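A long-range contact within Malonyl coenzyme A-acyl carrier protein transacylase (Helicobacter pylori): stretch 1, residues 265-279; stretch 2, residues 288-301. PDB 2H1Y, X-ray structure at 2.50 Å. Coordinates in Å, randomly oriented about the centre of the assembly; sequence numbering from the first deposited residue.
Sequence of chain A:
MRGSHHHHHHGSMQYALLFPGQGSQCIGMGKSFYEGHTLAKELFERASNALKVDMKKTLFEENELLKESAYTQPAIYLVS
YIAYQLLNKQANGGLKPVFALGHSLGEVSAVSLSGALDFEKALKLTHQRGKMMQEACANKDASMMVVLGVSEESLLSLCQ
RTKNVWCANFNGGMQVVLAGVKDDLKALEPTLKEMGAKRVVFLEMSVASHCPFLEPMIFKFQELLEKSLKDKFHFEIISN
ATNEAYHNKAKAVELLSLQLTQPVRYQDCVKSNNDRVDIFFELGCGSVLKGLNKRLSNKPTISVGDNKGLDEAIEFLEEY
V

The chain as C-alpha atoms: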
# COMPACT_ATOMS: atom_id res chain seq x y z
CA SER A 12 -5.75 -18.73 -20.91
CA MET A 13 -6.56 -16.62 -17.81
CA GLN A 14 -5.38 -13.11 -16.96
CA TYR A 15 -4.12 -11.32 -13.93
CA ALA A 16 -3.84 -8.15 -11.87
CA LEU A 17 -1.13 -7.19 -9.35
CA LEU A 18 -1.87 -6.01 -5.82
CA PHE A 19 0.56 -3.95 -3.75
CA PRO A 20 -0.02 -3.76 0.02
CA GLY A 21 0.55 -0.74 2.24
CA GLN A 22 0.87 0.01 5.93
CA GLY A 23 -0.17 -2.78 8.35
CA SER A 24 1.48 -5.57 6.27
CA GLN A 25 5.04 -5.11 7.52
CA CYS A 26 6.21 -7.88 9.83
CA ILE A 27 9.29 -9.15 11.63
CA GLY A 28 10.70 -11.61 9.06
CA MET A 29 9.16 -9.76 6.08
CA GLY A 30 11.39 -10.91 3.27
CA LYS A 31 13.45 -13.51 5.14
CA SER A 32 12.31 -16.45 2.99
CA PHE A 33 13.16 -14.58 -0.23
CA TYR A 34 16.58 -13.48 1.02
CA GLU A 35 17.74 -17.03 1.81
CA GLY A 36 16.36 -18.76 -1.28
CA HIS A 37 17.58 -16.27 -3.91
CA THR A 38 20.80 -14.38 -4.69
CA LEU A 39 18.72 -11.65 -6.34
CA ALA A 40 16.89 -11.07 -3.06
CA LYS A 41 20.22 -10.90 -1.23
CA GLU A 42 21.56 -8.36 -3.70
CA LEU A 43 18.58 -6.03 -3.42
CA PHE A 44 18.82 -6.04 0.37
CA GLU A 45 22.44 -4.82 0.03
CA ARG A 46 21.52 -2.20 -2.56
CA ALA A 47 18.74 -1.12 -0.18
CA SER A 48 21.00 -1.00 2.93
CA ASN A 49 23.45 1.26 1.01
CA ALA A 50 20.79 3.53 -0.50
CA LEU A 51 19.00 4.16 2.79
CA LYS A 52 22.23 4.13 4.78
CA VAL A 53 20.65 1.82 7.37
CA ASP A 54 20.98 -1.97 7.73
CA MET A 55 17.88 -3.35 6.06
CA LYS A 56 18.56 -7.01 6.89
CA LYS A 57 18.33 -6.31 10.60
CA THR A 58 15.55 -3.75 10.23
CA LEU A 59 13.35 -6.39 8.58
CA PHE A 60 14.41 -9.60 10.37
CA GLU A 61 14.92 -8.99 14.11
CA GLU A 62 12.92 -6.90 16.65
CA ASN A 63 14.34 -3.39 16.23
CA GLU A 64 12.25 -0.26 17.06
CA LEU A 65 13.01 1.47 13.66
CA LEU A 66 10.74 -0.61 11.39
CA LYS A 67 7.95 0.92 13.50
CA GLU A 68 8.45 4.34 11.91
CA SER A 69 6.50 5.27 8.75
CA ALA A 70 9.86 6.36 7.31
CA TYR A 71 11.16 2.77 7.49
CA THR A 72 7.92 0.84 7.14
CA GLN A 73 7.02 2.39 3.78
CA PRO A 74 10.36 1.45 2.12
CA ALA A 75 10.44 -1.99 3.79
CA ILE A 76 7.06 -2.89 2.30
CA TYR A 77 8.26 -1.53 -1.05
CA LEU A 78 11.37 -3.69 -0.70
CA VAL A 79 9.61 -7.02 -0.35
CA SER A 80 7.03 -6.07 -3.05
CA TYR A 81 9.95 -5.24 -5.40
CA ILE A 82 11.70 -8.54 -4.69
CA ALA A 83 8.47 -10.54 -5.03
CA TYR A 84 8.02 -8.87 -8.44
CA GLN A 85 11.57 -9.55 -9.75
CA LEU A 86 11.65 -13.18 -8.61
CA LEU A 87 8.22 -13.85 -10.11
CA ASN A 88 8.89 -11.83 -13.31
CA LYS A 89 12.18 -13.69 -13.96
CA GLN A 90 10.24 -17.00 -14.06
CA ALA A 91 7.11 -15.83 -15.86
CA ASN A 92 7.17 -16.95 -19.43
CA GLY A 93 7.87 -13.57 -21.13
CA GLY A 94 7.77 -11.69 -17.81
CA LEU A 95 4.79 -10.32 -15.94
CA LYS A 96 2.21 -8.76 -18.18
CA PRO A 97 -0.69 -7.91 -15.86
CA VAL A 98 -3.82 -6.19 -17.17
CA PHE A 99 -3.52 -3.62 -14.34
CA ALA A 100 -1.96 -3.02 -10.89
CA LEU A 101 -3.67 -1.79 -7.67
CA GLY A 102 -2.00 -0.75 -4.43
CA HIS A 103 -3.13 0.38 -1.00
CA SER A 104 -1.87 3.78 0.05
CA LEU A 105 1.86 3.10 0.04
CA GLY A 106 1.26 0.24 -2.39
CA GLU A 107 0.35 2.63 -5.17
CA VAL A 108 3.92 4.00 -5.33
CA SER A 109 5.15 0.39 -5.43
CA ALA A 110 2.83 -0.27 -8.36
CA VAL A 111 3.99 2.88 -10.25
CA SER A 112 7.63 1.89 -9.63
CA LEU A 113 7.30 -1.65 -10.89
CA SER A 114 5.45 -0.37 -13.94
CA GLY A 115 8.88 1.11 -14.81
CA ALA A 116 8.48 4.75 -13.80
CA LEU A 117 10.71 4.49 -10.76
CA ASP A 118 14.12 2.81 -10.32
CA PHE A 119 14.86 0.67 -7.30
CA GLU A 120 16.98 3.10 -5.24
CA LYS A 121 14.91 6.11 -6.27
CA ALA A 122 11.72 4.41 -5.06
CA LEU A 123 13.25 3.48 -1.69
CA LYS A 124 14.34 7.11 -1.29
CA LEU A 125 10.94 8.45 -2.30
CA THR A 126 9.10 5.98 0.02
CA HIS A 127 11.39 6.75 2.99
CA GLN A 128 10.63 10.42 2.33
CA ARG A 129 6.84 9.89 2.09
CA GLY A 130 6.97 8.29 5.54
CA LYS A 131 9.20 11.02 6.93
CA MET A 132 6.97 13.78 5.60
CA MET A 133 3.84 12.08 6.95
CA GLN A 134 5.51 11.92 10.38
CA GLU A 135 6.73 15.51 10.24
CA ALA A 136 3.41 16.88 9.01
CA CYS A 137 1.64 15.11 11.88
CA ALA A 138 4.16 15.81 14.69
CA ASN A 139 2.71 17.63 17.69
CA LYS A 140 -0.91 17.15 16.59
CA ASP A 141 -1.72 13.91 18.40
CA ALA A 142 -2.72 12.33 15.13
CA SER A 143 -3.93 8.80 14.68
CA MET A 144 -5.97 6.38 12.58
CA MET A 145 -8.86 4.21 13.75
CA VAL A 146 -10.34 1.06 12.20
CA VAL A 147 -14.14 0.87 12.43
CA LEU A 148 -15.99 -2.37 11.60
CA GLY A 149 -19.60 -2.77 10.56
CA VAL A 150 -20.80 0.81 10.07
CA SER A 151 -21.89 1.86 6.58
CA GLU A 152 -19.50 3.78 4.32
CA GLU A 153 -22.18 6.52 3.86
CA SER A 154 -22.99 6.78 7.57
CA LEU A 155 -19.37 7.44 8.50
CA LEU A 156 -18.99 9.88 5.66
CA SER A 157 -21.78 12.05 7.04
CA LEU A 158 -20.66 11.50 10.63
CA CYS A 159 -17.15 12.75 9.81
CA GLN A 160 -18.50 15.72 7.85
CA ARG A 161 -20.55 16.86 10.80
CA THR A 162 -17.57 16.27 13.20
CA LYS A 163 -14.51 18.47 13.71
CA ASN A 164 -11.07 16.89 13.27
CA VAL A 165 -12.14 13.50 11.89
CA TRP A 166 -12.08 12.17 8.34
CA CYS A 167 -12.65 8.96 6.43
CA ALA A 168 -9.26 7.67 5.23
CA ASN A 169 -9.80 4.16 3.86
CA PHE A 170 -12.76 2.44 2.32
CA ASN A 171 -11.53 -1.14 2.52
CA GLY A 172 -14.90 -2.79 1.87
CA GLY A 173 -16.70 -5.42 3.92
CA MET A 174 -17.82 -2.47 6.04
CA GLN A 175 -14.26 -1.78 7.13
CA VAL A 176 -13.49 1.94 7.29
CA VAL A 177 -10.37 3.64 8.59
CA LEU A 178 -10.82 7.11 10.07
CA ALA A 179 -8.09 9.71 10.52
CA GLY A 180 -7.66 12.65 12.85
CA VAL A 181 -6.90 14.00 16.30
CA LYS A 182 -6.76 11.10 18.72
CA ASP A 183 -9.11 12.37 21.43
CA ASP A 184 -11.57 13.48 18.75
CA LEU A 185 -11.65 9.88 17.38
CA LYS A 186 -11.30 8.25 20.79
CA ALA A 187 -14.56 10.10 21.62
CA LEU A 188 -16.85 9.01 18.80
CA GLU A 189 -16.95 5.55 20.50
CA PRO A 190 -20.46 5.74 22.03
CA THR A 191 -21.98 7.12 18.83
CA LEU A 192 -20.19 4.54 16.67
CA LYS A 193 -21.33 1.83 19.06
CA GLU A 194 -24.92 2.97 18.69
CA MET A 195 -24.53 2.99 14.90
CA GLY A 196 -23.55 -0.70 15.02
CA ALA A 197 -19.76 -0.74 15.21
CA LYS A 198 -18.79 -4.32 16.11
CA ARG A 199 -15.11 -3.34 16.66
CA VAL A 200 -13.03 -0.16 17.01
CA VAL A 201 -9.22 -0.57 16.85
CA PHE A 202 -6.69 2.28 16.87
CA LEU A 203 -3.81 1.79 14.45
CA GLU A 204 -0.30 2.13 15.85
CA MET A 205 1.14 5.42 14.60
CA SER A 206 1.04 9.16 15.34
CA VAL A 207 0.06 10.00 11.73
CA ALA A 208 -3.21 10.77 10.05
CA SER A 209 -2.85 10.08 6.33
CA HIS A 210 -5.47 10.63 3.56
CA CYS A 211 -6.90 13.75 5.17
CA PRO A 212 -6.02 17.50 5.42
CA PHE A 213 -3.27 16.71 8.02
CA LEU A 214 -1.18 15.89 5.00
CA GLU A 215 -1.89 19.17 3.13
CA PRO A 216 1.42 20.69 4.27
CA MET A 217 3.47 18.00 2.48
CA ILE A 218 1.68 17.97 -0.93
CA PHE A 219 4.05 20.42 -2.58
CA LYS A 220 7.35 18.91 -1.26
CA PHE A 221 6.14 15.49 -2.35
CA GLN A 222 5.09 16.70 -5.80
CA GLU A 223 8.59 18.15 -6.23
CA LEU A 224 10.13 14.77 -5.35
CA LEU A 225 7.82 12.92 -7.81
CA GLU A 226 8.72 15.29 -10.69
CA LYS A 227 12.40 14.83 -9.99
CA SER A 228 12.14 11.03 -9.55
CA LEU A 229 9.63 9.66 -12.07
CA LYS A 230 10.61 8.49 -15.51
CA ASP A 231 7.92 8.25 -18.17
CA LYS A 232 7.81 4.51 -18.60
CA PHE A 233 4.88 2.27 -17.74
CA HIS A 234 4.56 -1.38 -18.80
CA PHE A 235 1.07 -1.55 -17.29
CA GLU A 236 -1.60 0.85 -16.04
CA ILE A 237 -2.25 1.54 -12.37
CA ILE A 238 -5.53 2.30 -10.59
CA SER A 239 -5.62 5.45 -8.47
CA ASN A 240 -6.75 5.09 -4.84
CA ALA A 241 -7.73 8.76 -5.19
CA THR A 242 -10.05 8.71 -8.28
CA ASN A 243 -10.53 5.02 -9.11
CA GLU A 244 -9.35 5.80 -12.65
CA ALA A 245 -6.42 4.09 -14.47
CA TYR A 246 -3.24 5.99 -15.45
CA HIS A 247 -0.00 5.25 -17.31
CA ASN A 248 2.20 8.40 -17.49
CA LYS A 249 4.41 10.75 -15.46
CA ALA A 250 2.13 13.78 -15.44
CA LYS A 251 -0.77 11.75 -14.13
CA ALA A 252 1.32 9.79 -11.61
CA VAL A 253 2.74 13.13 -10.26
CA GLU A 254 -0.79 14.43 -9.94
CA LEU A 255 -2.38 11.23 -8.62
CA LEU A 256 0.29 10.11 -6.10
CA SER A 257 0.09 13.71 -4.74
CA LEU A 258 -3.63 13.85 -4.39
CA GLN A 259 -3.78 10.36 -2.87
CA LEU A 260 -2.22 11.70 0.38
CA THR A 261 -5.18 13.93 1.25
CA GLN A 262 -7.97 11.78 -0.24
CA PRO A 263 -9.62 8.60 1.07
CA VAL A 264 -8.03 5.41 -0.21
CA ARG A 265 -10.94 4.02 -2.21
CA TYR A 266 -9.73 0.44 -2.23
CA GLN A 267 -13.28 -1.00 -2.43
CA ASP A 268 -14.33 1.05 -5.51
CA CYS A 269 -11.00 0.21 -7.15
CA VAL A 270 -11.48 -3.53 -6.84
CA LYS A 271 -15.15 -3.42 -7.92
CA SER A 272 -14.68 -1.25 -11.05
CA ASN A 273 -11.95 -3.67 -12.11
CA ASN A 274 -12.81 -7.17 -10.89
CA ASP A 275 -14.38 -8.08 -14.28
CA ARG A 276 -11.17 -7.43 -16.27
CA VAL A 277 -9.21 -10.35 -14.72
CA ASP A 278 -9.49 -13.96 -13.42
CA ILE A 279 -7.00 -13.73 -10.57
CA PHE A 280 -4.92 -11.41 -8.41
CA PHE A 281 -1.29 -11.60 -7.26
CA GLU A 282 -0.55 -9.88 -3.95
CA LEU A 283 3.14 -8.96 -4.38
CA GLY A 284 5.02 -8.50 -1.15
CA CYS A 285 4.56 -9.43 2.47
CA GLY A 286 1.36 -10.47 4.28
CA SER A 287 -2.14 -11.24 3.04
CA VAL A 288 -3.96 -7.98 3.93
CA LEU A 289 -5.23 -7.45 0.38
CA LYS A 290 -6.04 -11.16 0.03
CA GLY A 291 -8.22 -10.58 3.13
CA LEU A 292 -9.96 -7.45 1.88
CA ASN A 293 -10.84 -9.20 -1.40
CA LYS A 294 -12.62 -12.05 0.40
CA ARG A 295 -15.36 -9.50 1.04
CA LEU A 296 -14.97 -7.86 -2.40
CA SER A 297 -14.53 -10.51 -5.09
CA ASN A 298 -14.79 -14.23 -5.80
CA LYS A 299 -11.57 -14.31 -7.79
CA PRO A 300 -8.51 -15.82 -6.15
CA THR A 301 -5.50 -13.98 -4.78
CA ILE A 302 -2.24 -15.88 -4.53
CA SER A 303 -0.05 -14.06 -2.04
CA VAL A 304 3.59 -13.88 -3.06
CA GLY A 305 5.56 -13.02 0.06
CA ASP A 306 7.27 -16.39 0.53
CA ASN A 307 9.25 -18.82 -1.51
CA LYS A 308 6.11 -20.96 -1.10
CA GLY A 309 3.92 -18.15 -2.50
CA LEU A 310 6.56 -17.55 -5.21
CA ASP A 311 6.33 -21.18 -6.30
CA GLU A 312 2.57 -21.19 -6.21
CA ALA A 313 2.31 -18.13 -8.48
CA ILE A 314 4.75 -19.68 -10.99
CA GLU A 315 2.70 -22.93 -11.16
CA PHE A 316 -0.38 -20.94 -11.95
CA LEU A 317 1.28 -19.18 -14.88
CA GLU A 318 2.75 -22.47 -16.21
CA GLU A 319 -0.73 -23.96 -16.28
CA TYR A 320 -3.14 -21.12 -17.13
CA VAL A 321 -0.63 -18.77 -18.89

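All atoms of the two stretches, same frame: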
# COMPACT_ATOMS: atom_id res chain seq x y z
N ARG A 265 -9.68 4.65 -1.79
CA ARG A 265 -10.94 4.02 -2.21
C ARG A 265 -10.72 2.61 -2.70
O ARG A 265 -11.06 2.27 -3.85
CB ARG A 265 -11.62 4.85 -3.29
CG ARG A 265 -12.07 6.21 -2.84
CD ARG A 265 -13.35 6.56 -3.54
NE ARG A 265 -13.08 7.17 -4.84
CZ ARG A 265 -13.86 7.05 -5.91
NH1 ARG A 265 -14.97 6.31 -5.85
NH2 ARG A 265 -13.53 7.65 -7.05
N TYR A 266 -10.16 1.77 -1.83
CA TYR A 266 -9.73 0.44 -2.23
C TYR A 266 -10.89 -0.44 -2.72
O TYR A 266 -10.75 -1.16 -3.72
CB TYR A 266 -8.91 -0.24 -1.12
CG TYR A 266 -8.39 -1.57 -1.57
CD1 TYR A 266 -7.24 -1.66 -2.35
CD2 TYR A 266 -9.07 -2.74 -1.26
CE1 TYR A 266 -6.79 -2.90 -2.79
CE2 TYR A 266 -8.62 -3.99 -1.70
CZ TYR A 266 -7.49 -4.06 -2.46
OH TYR A 266 -7.05 -5.29 -2.90
N GLN A 267 -12.02 -0.37 -2.01
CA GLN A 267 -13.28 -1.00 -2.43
C GLN A 267 -13.73 -0.66 -3.87
O GLN A 267 -13.91 -1.57 -4.70
CB GLN A 267 -14.40 -0.61 -1.47
CG GLN A 267 -15.76 -0.98 -1.97
CD GLN A 267 -16.75 -1.14 -0.85
OE1 GLN A 267 -17.02 -0.20 -0.09
NE2 GLN A 267 -17.31 -2.32 -0.73
N ASP A 268 -13.91 0.62 -4.17
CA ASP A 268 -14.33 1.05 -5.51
C ASP A 268 -13.35 0.57 -6.57
O ASP A 268 -13.76 0.14 -7.65
CB ASP A 268 -14.51 2.57 -5.58
CG ASP A 268 -15.57 3.07 -4.64
OD1 ASP A 268 -16.56 2.33 -4.45
OD2 ASP A 268 -15.43 4.18 -4.07
N CYS A 269 -12.06 0.61 -6.23
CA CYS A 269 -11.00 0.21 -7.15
C CYS A 269 -11.09 -1.24 -7.55
O CYS A 269 -10.98 -1.56 -8.73
CB CYS A 269 -9.63 0.51 -6.55
SG CYS A 269 -9.22 2.25 -6.57
N VAL A 270 -11.32 -2.12 -6.57
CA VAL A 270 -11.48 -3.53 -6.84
C VAL A 270 -12.75 -3.77 -7.68
O VAL A 270 -12.70 -4.42 -8.73
CB VAL A 270 -11.40 -4.40 -5.55
CG1 VAL A 270 -11.63 -5.86 -5.86
CG2 VAL A 270 -10.04 -4.26 -4.89
N LYS A 271 -13.87 -3.20 -7.25
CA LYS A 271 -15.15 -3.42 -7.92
C LYS A 271 -15.16 -2.97 -9.39
O LYS A 271 -15.51 -3.75 -10.28
CB LYS A 271 -16.29 -2.76 -7.13
CG LYS A 271 -16.52 -3.38 -5.74
CD LYS A 271 -17.91 -3.05 -5.19
CE LYS A 271 -18.21 -3.87 -3.92
NZ LYS A 271 -19.23 -3.22 -3.00
N SER A 272 -14.75 -1.74 -9.66
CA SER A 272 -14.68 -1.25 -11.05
C SER A 272 -13.75 -2.08 -11.95
O SER A 272 -13.69 -1.85 -13.15
CB SER A 272 -14.26 0.23 -11.08
OG SER A 272 -15.05 1.03 -10.20
N ASN A 273 -13.04 -3.05 -11.38
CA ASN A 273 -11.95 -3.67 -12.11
C ASN A 273 -11.92 -5.18 -12.03
O ASN A 273 -11.19 -5.82 -12.78
CB ASN A 273 -10.61 -3.07 -11.67
CG ASN A 273 -10.45 -1.62 -12.11
OD1 ASN A 273 -10.04 -1.35 -13.25
ND2 ASN A 273 -10.76 -0.68 -11.22
N ASN A 274 -12.73 -5.73 -11.13
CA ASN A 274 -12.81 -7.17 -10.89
C ASN A 274 -13.21 -8.02 -12.12
O ASN A 274 -12.81 -9.18 -12.24
CB ASN A 274 -13.77 -7.44 -9.71
CG ASN A 274 -13.79 -8.91 -9.31
OD1 ASN A 274 -12.86 -9.40 -8.67
ND2 ASN A 274 -14.84 -9.62 -9.72
N ASP A 275 -13.99 -7.42 -13.02
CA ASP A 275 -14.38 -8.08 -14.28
C ASP A 275 -13.26 -8.25 -15.32
O ASP A 275 -13.34 -9.13 -16.19
CB ASP A 275 -15.56 -7.34 -14.91
CG ASP A 275 -16.82 -7.40 -14.05
OD1 ASP A 275 -16.79 -8.04 -12.96
OD2 ASP A 275 -17.85 -6.82 -14.47
N ARG A 276 -12.22 -7.43 -15.24
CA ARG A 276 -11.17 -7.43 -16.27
C ARG A 276 -10.12 -8.53 -16.07
O ARG A 276 -9.23 -8.69 -16.91
CB ARG A 276 -10.50 -6.06 -16.38
CG ARG A 276 -11.45 -4.85 -16.24
CD ARG A 276 -10.67 -3.58 -15.98
NE ARG A 276 -9.59 -3.45 -16.96
CZ ARG A 276 -8.56 -2.62 -16.84
NH1 ARG A 276 -8.44 -1.84 -15.77
NH2 ARG A 276 -7.63 -2.58 -17.79
N VAL A 277 -10.19 -9.27 -14.97
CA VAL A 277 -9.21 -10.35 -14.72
C VAL A 277 -9.83 -11.62 -14.09
O VAL A 277 -10.96 -11.59 -13.64
CB VAL A 277 -8.03 -9.87 -13.81
CG1 VAL A 277 -7.26 -8.73 -14.44
CG2 VAL A 277 -8.54 -9.46 -12.47
N ASP A 278 -9.06 -12.70 -14.05
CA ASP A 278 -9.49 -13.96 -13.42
C ASP A 278 -8.86 -14.20 -12.06
O ASP A 278 -9.33 -15.06 -11.28
CB ASP A 278 -9.18 -15.12 -14.34
CG ASP A 278 -9.75 -14.91 -15.72
OD1 ASP A 278 -10.99 -14.95 -15.83
OD2 ASP A 278 -8.96 -14.66 -16.67
N ILE A 279 -7.81 -13.44 -11.75
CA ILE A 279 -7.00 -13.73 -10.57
C ILE A 279 -6.11 -12.56 -10.21
O ILE A 279 -5.78 -11.73 -11.06
CB ILE A 279 -6.14 -15.01 -10.82
CG1 ILE A 279 -5.54 -15.53 -9.51
CG2 ILE A 279 -5.08 -14.79 -11.94
CD1 ILE A 279 -5.24 -17.03 -9.56
N VAL A 288 -2.98 -9.06 3.72
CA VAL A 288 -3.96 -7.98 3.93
C VAL A 288 -4.91 -7.75 2.74
O VAL A 288 -6.13 -7.64 2.92
CB VAL A 288 -3.25 -6.66 4.30
CG1 VAL A 288 -4.28 -5.55 4.57
CG2 VAL A 288 -2.24 -6.87 5.49
N LEU A 289 -4.36 -7.68 1.54
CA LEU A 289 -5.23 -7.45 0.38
C LEU A 289 -5.95 -8.74 -0.07
O LEU A 289 -7.09 -8.69 -0.55
CB LEU A 289 -4.46 -6.77 -0.75
CG LEU A 289 -4.43 -5.24 -0.88
CD1 LEU A 289 -4.35 -4.46 0.43
CD2 LEU A 289 -3.34 -4.77 -1.84
N LYS A 290 -5.31 -9.89 0.11
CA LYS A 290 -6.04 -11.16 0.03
C LYS A 290 -7.30 -11.16 0.90
O LYS A 290 -8.36 -11.60 0.46
CB LYS A 290 -5.16 -12.34 0.45
CG LYS A 290 -5.64 -13.65 -0.09
CD LYS A 290 -4.85 -14.82 0.46
CE LYS A 290 -5.24 -16.09 -0.28
NZ LYS A 290 -4.57 -17.28 0.28
N GLY A 291 -7.14 -10.68 2.15
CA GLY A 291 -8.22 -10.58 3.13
C GLY A 291 -9.32 -9.66 2.66
O GLY A 291 -10.47 -10.08 2.56
N LEU A 292 -8.97 -8.42 2.32
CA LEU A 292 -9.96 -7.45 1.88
C LEU A 292 -10.76 -7.91 0.67
O LEU A 292 -11.94 -7.58 0.55
CB LEU A 292 -9.33 -6.08 1.63
CG LEU A 292 -8.67 -5.36 2.81
CD1 LEU A 292 -8.07 -4.02 2.36
CD2 LEU A 292 -9.62 -5.15 4.03
N ASN A 293 -10.15 -8.68 -0.23
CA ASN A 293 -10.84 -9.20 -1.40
C ASN A 293 -11.84 -10.31 -1.10
O ASN A 293 -12.77 -10.52 -1.86
CB ASN A 293 -9.87 -9.71 -2.46
CG ASN A 293 -9.04 -8.59 -3.09
OD1 ASN A 293 -9.22 -7.39 -2.79
ND2 ASN A 293 -8.12 -8.98 -3.94
N LYS A 294 -11.64 -11.04 -0.00
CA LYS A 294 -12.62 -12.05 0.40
C LYS A 294 -13.99 -11.42 0.36
O LYS A 294 -14.91 -11.98 -0.23
CB LYS A 294 -12.34 -12.59 1.81
CG LYS A 294 -11.13 -13.52 1.95
CD LYS A 294 -11.12 -14.62 0.88
CE LYS A 294 -9.87 -15.46 0.98
NZ LYS A 294 -10.03 -16.72 0.21
N ARG A 295 -14.09 -10.22 0.94
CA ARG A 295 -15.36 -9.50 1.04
C ARG A 295 -15.72 -8.74 -0.25
O ARG A 295 -16.80 -8.18 -0.35
CB ARG A 295 -15.36 -8.50 2.21
CG ARG A 295 -14.65 -8.94 3.51
CD ARG A 295 -15.54 -9.76 4.45
NE ARG A 295 -15.20 -11.17 4.32
CZ ARG A 295 -15.93 -12.06 3.65
NH1 ARG A 295 -17.08 -11.68 3.09
NH2 ARG A 295 -15.52 -13.32 3.55
N LEU A 296 -14.82 -8.73 -1.23
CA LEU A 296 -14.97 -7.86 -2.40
C LEU A 296 -15.05 -8.56 -3.75
O LEU A 296 -15.46 -7.95 -4.73
CB LEU A 296 -13.80 -6.89 -2.43
CG LEU A 296 -13.84 -5.77 -1.41
CD1 LEU A 296 -12.46 -5.13 -1.33
CD2 LEU A 296 -14.94 -4.76 -1.77
N SER A 297 -14.63 -9.82 -3.81
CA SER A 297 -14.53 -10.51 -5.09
C SER A 297 -14.49 -12.00 -4.87
O SER A 297 -14.10 -12.46 -3.80
CB SER A 297 -13.24 -10.08 -5.79
OG SER A 297 -12.91 -10.95 -6.86
N ASN A 298 -14.86 -12.77 -5.88
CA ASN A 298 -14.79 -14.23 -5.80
C ASN A 298 -13.60 -14.82 -6.51
O ASN A 298 -13.44 -16.04 -6.54
CB ASN A 298 -16.08 -14.84 -6.33
CG ASN A 298 -17.27 -14.33 -5.58
OD1 ASN A 298 -17.32 -14.47 -4.35
ND2 ASN A 298 -18.21 -13.69 -6.28
N LYS A 299 -12.77 -13.94 -7.07
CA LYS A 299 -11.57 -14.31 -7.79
C LYS A 299 -10.45 -14.55 -6.81
O LYS A 299 -10.37 -13.89 -5.78
CB LYS A 299 -11.18 -13.19 -8.74
CG LYS A 299 -12.35 -12.60 -9.52
CD LYS A 299 -12.84 -13.56 -10.56
CE LYS A 299 -13.93 -12.92 -11.44
NZ LYS A 299 -13.33 -11.94 -12.37
N PRO A 300 -9.57 -15.52 -7.11
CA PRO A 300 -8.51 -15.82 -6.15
C PRO A 300 -7.41 -14.76 -6.11
O PRO A 300 -7.25 -13.94 -7.04
CB PRO A 300 -7.94 -17.17 -6.65
CG PRO A 300 -8.90 -17.65 -7.73
CD PRO A 300 -9.50 -16.40 -8.30
N THR A 301 -6.68 -14.79 -4.99
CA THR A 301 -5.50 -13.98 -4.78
C THR A 301 -4.45 -14.93 -4.24
O THR A 301 -4.57 -15.43 -3.12
CB THR A 301 -5.74 -12.83 -3.75
OG1 THR A 301 -6.75 -11.93 -4.22
CG2 THR A 301 -4.46 -12.04 -3.53

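Arg265 makes no contact with stretch 2 but occupies the N-cap position of the helix that follows, and its NH1 forms a salt bridge with OD2 of Asp268 (2.8 Å), one turn on, whose CA-to-CB bond points away from the other stretch. The contact proper opens with Tyr266, a buried residue whose CA-to-CB bond points toward stretch 2. A tyrosine suits this place because it is apolar along most of its length and polar at its tip: CD2 lies 4.0 Å from Leu292 CD1 and CE2 4.0 Å from Leu296 CD1, CZ packs 3.6 Å from Leu289 CG, and OH donates a hydrogen bond to Asn293 OD1 (3.0 Å), near the plane of the ring. The same asparagine uses ND2 to bond Thr301 OG1 (3.3 Å), so its amide ties the tyrosine to the far end of its own stretch.

One turn later Val270 continues the apolar surface, its CG1 4.2 Å from Leu296 CB. Lys271 is exposed, yet its aliphatic chain still serves, bringing CE within 4.0 Å of Leu296 CD2. Leu296 thus meets successive turns of the helix, which explains its large buried area.

At Asn274 the contact turns polar. Its OD1 accepts a very short hydrogen bond from Ser297 OG (2.4 Å), and that hydroxyl oxygen also accepts one from Lys299 N (3.0 Å). The Lys299 side chain reaches across so that NZ donates to Asn274 O (2.8 Å) and to Val277 O (2.7 Å). A long, flexible chain ending in several N-H donors is well suited to bridging two backbone carbonyls.

The CA-to-CB bond of Asp278 points away from stretch 2; its contact is made by the backbone, with O 3.3 Å from Pro300 CD. Finally, buried Ile279 packs CD1 against Pro300 CB (4.0 Å), while its CA makes a C-H...O contact with Pro300 O (3.5 Å).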